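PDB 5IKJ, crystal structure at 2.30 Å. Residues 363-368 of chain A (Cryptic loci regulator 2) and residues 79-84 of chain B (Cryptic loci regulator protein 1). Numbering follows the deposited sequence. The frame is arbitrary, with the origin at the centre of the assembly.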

# COMPACT_ATOMS: atom_id res chain seq x y z
N THR A 363 5.38 2.14 11.83
CA THR A 363 4.63 1.37 10.84
C THR A 363 5.36 0.06 10.58
O THR A 363 6.51 0.06 10.12
N VAL A 364 4.71 -1.06 10.88
CA VAL A 364 5.30 -2.38 10.72
C VAL A 364 4.80 -2.98 9.42
O VAL A 364 3.59 -3.07 9.19
N LEU A 365 5.73 -3.40 8.58
CA LEU A 365 5.40 -3.91 7.26
C LEU A 365 4.84 -5.32 7.37
O LEU A 365 5.56 -6.23 7.80
N PRO A 366 3.59 -5.56 6.99
CA PRO A 366 3.06 -6.92 7.05
C PRO A 366 3.51 -7.76 5.87
O PRO A 366 3.70 -7.27 4.75
N THR A 367 3.71 -9.05 6.13
CA THR A 367 4.03 -10.04 5.10
C THR A 367 2.87 -11.02 5.05
O THR A 367 2.84 -12.00 5.80
N PHE A 368 1.90 -10.76 4.16
CA PHE A 368 0.69 -11.57 4.12
C PHE A 368 0.94 -12.93 3.48
O PHE A 368 0.36 -13.93 3.90
N ILE B 79 -3.03 -1.97 14.83
CA ILE B 79 -2.55 -3.30 15.16
C ILE B 79 -1.47 -3.68 14.16
O ILE B 79 -1.54 -3.31 12.99
N VAL B 80 -0.47 -4.41 14.65
CA VAL B 80 0.71 -4.73 13.86
C VAL B 80 0.95 -6.23 13.91
O VAL B 80 0.54 -6.93 14.84
N GLN B 81 1.64 -6.72 12.88
CA GLN B 81 2.01 -8.13 12.80
C GLN B 81 3.27 -8.39 13.62
O GLN B 81 4.22 -7.60 13.59
N ARG B 82 3.27 -9.50 14.35
CA ARG B 82 4.44 -9.87 15.13
C ARG B 82 5.65 -10.06 14.22
O ARG B 82 5.52 -10.32 13.02
N LYS B 83 6.83 -9.94 14.81
CA LYS B 83 8.08 -10.13 14.10
C LYS B 83 9.04 -10.92 14.99
O LYS B 83 9.00 -10.81 16.22
N ASN B 84 9.90 -11.71 14.36
CA ASN B 84 10.91 -12.49 15.07
C ASN B 84 12.15 -11.63 15.31
O ASN B 84 13.25 -11.92 14.84

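Two long side chains of chain B, Gln81(B) and Lys83(B), hydrogen-bond to the backbone of chain A, and they are also hydrogen-bonded to each other; no backbone-to-backbone hydrogen bond joins the stretches. Gln81(B) OE1 accepts from the backbone amide of Thr367(A), N to OE1 2.8 Å, with a nearly straight N-H...O angle of 163°. Lys83(B) NZ donates to the carbonyl of Leu365(A), NZ to O 2.9 Å, and also to Gln81(B) OE1, NZ to OE1 3.1 Å. OE1 thus receives two donors, one from each chain, and the amide and carbonyl that flank Pro366(A), itself without an amide hydrogen, are both satisfied by side chains.

The two side chains take different paths. Gln81(B) is t at chi1 and chi2, bringing its OE1 up to Pro366(A), 3.1 Å from CA and 3.7 Å from CB. Lys83(B) bends early, m at chi1 and chi2, then runs straight through t at chi3 and chi4. Its aliphatic part packs on Val364(A), CE to CG1 3.5 Å, before the amine reaches the carbonyl.

Val364(A), chi1 t, points toward chain B and has the largest area covered of any residue here. Its CG1 also approaches the backbone O of Gln81(B) at 3.8 Å, while its CG2 meets CG1 of Val80(B), chi1 m, at 3.8 Å in an apolar contact. Thr367(A), chi1 p, is set sideways; its OG1 lies 3.5 Å from Gln81(B) OE1 and 3.9 Å from Lys83(B) NZ, near the polar cluster.

The CA-to-CB bond of Leu365(A) points away, and the residue contributes through its carbonyl. Thr363(A) and Arg82(B) also point away, and Arg82(B) is hydrogen-bonded elsewhere in the structure. The two segments run 70° apart and bury 300 Å², both sides summed.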

# COMPACT_ATOMS: atom_id res chain seq x y z
CB THR A 363 4.48 2.17 9.54
OG1 THR A 363 3.78 3.39 9.80
CG2 THR A 363 3.73 1.37 8.49
CB VAL A 364 4.97 -3.29 11.92
CG1 VAL A 364 5.68 -4.63 11.78
CG2 VAL A 364 5.38 -2.61 13.22
CB LEU A 365 6.64 -3.91 6.38
CG LEU A 365 6.49 -4.30 4.91
CD1 LEU A 365 5.65 -3.28 4.16
CD2 LEU A 365 7.88 -4.42 4.30
CB PRO A 366 1.54 -6.70 7.01
CG PRO A 366 1.38 -5.49 6.19
CD PRO A 366 2.58 -4.61 6.48
CB THR A 367 5.36 -10.73 5.38
OG1 THR A 367 5.37 -11.27 6.71
CG2 THR A 367 6.52 -9.75 5.22
CB PHE A 368 -0.41 -10.83 3.36
CG PHE A 368 -1.03 -9.70 4.12
CD1 PHE A 368 -1.53 -9.90 5.40
CD2 PHE A 368 -1.13 -8.44 3.56
CE1 PHE A 368 -2.11 -8.86 6.10
CE2 PHE A 368 -1.71 -7.40 4.25
CZ PHE A 368 -2.20 -7.61 5.53
CB ILE B 79 -3.71 -4.33 15.17
CG1 ILE B 79 -4.45 -4.25 16.51
CG2 ILE B 79 -3.21 -5.75 14.89
CD1 ILE B 79 -5.69 -5.11 16.60
CB VAL B 80 1.97 -3.97 14.34
CG1 VAL B 80 1.72 -2.47 14.32
CG2 VAL B 80 2.38 -4.43 15.74
CB GLN B 81 2.24 -8.52 11.34
CG GLN B 81 2.61 -9.98 11.12
CD GLN B 81 2.87 -10.30 9.66
OE1 GLN B 81 3.27 -9.43 8.88
NE2 GLN B 81 2.64 -11.55 9.27
CB ARG B 82 4.18 -11.16 15.92
CG ARG B 82 3.21 -11.01 17.07
CD ARG B 82 3.26 -12.22 18.00
NE ARG B 82 3.11 -13.49 17.28
CZ ARG B 82 4.10 -14.31 16.96
NH1 ARG B 82 5.36 -14.02 17.27
NH2 ARG B 82 3.84 -15.43 16.30
CB LYS B 83 8.72 -8.79 13.70
CG LYS B 83 7.85 -7.93 12.79
CD LYS B 83 7.67 -8.55 11.41
CE LYS B 83 6.57 -7.85 10.63
NZ LYS B 83 6.25 -8.56 9.36
CB ASN B 84 11.25 -13.75 14.29
CG ASN B 84 10.09 -14.73 14.21
OD1 ASN B 84 9.31 -14.86 15.15
ND2 ASN B 84 9.99 -15.43 13.08